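Local coordinates for protein DNA polymerase beta (Leishmania infantum, PDB 4P4M) that catalyses template-directed addition of deoxynucleotides to DNA as a family X polymerase and probably works in base excision repair, at residues E153-M157 with H191-V197. Numbering follows the deposited sequence. Where two conformers were deposited one is given.
Sequences EKIPM and HPFSGDV. With MG (magnesium ion), chain E; D3T (2',3'-dideoxy-thymidine-5'-triphosphate), chain D.
Build 153-156 as an extended chain antiparallel to Phe193-Ser194, with Ile155 opposite Ser194 (CA-CA 5.1 Å) and Pro156 opposite Phe193 (CA-CA 4.6 Å); Met157 is already helical (phi/psi -49/-43), and Pro192 (-64/-24) leaves the extended form. Ile155 and Ser194 form the hydrogen-bonded pair: Ile155 N gives to Ser194 O at 2.8 Å, Ser194 N to Ile155 O at 2.9 Å. Pro156, without an NH, sits in the non-hydrogen-bonded pair and occupies the N-cap position of helix 157-175; Met157 N then reaches Pro192 O at 2.9 Å.

Pro156 and Phe193 share one face of the ladder, Pro156 CB lying 4.1 Å from Phe193 CE1. With Phe193 at chi1 m, Lys154 (chi1 p, then t, t, p) curls its ammonium over the ring, a cation-pi contact with NZ 3.3 Å from the ring centroid. On the other face, Ile155 (m, t) packs CD1 against Val197 CG2 at 3.9 Å, while Ser194 OG hydrogen-bonds Ser186.

Past Ser194 the chain turns at Gly195 (-77/-36), whose N donates to D3T O3G at 2.9 Å; a CB here would clash with the triphosphate. Asp196 OD1 binds magnesium at 2.2 Å, alongside oxygens from all three phosphates, a water and Asp198. Gly195 and Asp196 open the Gly-Asp-x-Asp half of the nucleotidyltransferase signature, completed by Asp198 and by Gly185-Ser186, in the polymerase beta palm.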
loop_
_atom_site.group_PDB
_atom_site.type_symbol
_atom_site.label_atom_id
_atom_site.label_comp_id
_atom_site.label_asym_id
_atom_site.label_seq_id
_atom_site.Cartn_x
_atom_site.Cartn_y
_atom_site.Cartn_z
ATOM N N GLU A 153 -1.142 7.458 15.841
ATOM C CA GLU A 153 -1.556 8.854 15.639
ATOM C C GLU A 153 -1.984 9.060 14.174
ATOM O O GLU A 153 -1.334 8.563 13.273
ATOM C CB GLU A 153 -0.410 9.801 16.001
ATOM C CG GLU A 153 0.002 9.723 17.482
ATOM C CD GLU A 153 -1.086 10.239 18.407
ATOM O OE1 GLU A 153 -1.581 11.355 18.153
ATOM O OE2 GLU A 153 -1.456 9.533 19.376
ATOM N N LYS A 154 -3.087 9.768 13.940
ATOM C CA LYS A 154 -3.526 10.002 12.568
ATOM C C LYS A 154 -2.811 11.198 11.940
ATOM O O LYS A 154 -2.361 12.103 12.637
ATOM C CB LYS A 154 -5.055 10.138 12.482
ATOM C CG LYS A 154 -5.712 10.969 13.583
ATOM C CD LYS A 154 -7.219 10.694 13.633
ATOM C CE LYS A 154 -7.928 11.479 14.727
ATOM N NZ LYS A 154 -7.998 12.937 14.444
ATOM N N ILE A 155 -2.689 11.174 10.613
ATOM C CA ILE A 155 -2.021 12.236 9.856
ATOM C C ILE A 155 -3.047 13.276 9.373
ATOM O O ILE A 155 -3.962 12.931 8.628
ATOM C CB ILE A 155 -1.336 11.660 8.589
ATOM C CG1 ILE A 155 -0.522 10.392 8.921
ATOM C CG2 ILE A 155 -0.468 12.732 7.916
ATOM C CD1 ILE A 155 0.075 9.698 7.686
ATOM N N PRO A 156 -2.886 14.551 9.772
ATOM C CA PRO A 156 -3.783 15.600 9.267
ATOM C C PRO A 156 -3.551 15.826 7.774
ATOM O O PRO A 156 -2.411 15.723 7.311
ATOM C CB PRO A 156 -3.348 16.858 10.037
ATOM C CG PRO A 156 -2.402 16.395 11.098
ATOM C CD PRO A 156 -1.813 15.099 10.616
ATOM N N MET A 157 -4.614 16.152 7.040
ATOM C CA MET A 157 -4.513 16.387 5.601
ATOM C C MET A 157 -3.367 17.332 5.237
ATOM O O MET A 157 -2.636 17.084 4.276
ATOM C CB MET A 157 -5.842 16.913 5.031
ATOM C CG MET A 157 -5.767 17.333 3.560
ATOM S SD MET A 157 -7.346 17.860 2.846
ATOM C CE MET A 157 -8.220 16.305 2.739
ATOM N N HIS A 191 -10.468 12.711 3.156
ATOM C CA HIS A 191 -10.647 12.643 4.607
ATOM C C HIS A 191 -9.748 13.674 5.292
ATOM O O HIS A 191 -8.610 13.887 4.872
ATOM C CB HIS A 191 -10.328 11.237 5.137
ATOM C CG HIS A 191 -11.315 10.184 4.715
ATOM N ND1 HIS A 191 -11.505 9.021 5.426
ATOM C CD2 HIS A 191 -12.152 10.127 3.653
ATOM C CE1 HIS A 191 -12.426 8.286 4.821
ATOM N NE2 HIS A 191 -12.834 8.930 3.747
ATOM N N PRO A 192 -10.258 14.328 6.348
ATOM C CA PRO A 192 -9.426 15.284 7.094
ATOM C C PRO A 192 -8.224 14.629 7.791
ATOM O O PRO A 192 -7.243 15.328 8.059
ATOM C CB PRO A 192 -10.408 15.895 8.119
ATOM C CG PRO A 192 -11.573 14.962 8.156
ATOM C CD PRO A 192 -11.668 14.361 6.778
ATOM N N PHE A 193 -8.304 13.332 8.085
ATOM C CA PHE A 193 -7.162 12.586 8.626
ATOM C C PHE A 193 -6.977 11.260 7.895
ATOM O O PHE A 193 -7.941 10.697 7.369
ATOM C CB PHE A 193 -7.343 12.314 10.128
ATOM C CG PHE A 193 -7.485 13.561 10.953
ATOM C CD1 PHE A 193 -6.363 14.213 11.445
ATOM C CD2 PHE A 193 -8.737 14.092 11.224
ATOM C CE1 PHE A 193 -6.489 15.371 12.199
ATOM C CE2 PHE A 193 -8.869 15.248 11.977
ATOM C CZ PHE A 193 -7.744 15.889 12.462
ATOM N N SER A 194 -5.742 10.753 7.881
ATOM C CA SER A 194 -5.444 9.453 7.280
ATOM C C SER A 194 -4.537 8.634 8.197
ATOM O O SER A 194 -3.755 9.190 8.971
ATOM C CB SER A 194 -4.755 9.623 5.922
ATOM O OG SER A 194 -5.632 10.167 4.943
ATOM N N GLY A 195 -4.627 7.312 8.089
ATOM C CA GLY A 195 -3.813 6.428 8.905
ATOM C C GLY A 195 -2.372 6.315 8.422
ATOM O O GLY A 195 -1.454 6.198 9.232
ATOM N N ASP A 196 -2.174 6.344 7.106
ATOM C CA ASP A 196 -0.841 6.162 6.513
ATOM C C ASP A 196 -0.731 6.974 5.220
ATOM O O ASP A 196 -1.643 7.742 4.872
ATOM C CB ASP A 196 -0.542 4.671 6.270
ATOM C CG ASP A 196 -1.247 4.107 5.028
ATOM O OD1 ASP A 196 -2.249 4.695 4.605
ATOM O OD2 ASP A 196 -0.795 3.092 4.449
ATOM N N VAL A 197 0.387 6.818 4.522
ATOM C CA VAL A 197 0.573 7.432 3.207
ATOM C C VAL A 197 0.625 6.326 2.143
ATOM O O VAL A 197 1.526 5.490 2.181
ATOM C CB VAL A 197 1.892 8.240 3.161
ATOM C CG1 VAL A 197 2.104 8.840 1.755
ATOM C CG2 VAL A 197 1.885 9.338 4.210
HETATM MG MG MG E . -4.221 4.532 3.748
HETATM P PA D3T D . -5.574 1.562 3.898
HETATM O O1A D3T D . -4.318 2.363 3.936
HETATM O O2A D3T D . -5.541 0.318 4.742
HETATM O "O5'" D3T D . -5.198 0.756 2.350
HETATM C "C5'" D3T D . -5.088 1.580 1.303
HETATM C "C4'" D3T D . -5.929 1.068 0.068
HETATM O "O4'" D3T D . -5.709 -0.329 -0.151
HETATM C "C1'" D3T D . -6.886 -0.932 -0.573
HETATM N N1 D3T D . -7.192 -2.104 0.302
HETATM C C6 D3T D . -7.008 -1.996 1.670
HETATM C C2 D3T D . -7.726 -3.322 -0.277
HETATM O O2 D3T D . -7.903 -3.425 -1.467
HETATM N N3 D3T D . -8.028 -4.384 0.614
HETATM C C4 D3T D . -7.817 -4.207 1.911
HETATM O O4 D3T D . -8.112 -5.238 2.729
HETATM C C5 D3T D . -7.300 -3.033 2.537
HETATM C C5M D3T D . -7.123 -2.987 4.002
HETATM C "C2'" D3T D . -8.046 0.086 -0.479
HETATM C "C3'" D3T D . -7.444 1.201 0.348
HETATM O O3A D3T D . -6.941 2.154 3.478
HETATM P PB D3T D . -7.314 3.845 3.681
HETATM O O1B D3T D . -6.180 4.454 2.929
HETATM O O2B D3T D . -8.615 3.764 2.935
HETATM O O3B D3T D . -7.471 4.335 5.127
HETATM P PG D3T D . -6.392 4.904 6.317
HETATM O O1G D3T D . -5.012 4.855 5.731
HETATM O O2G D3T D . -6.592 3.907 7.448
HETATM O O3G D3T D . -6.855 6.320 6.586
HETATM O O HOH W 1 -4.064 6.798 3.513
#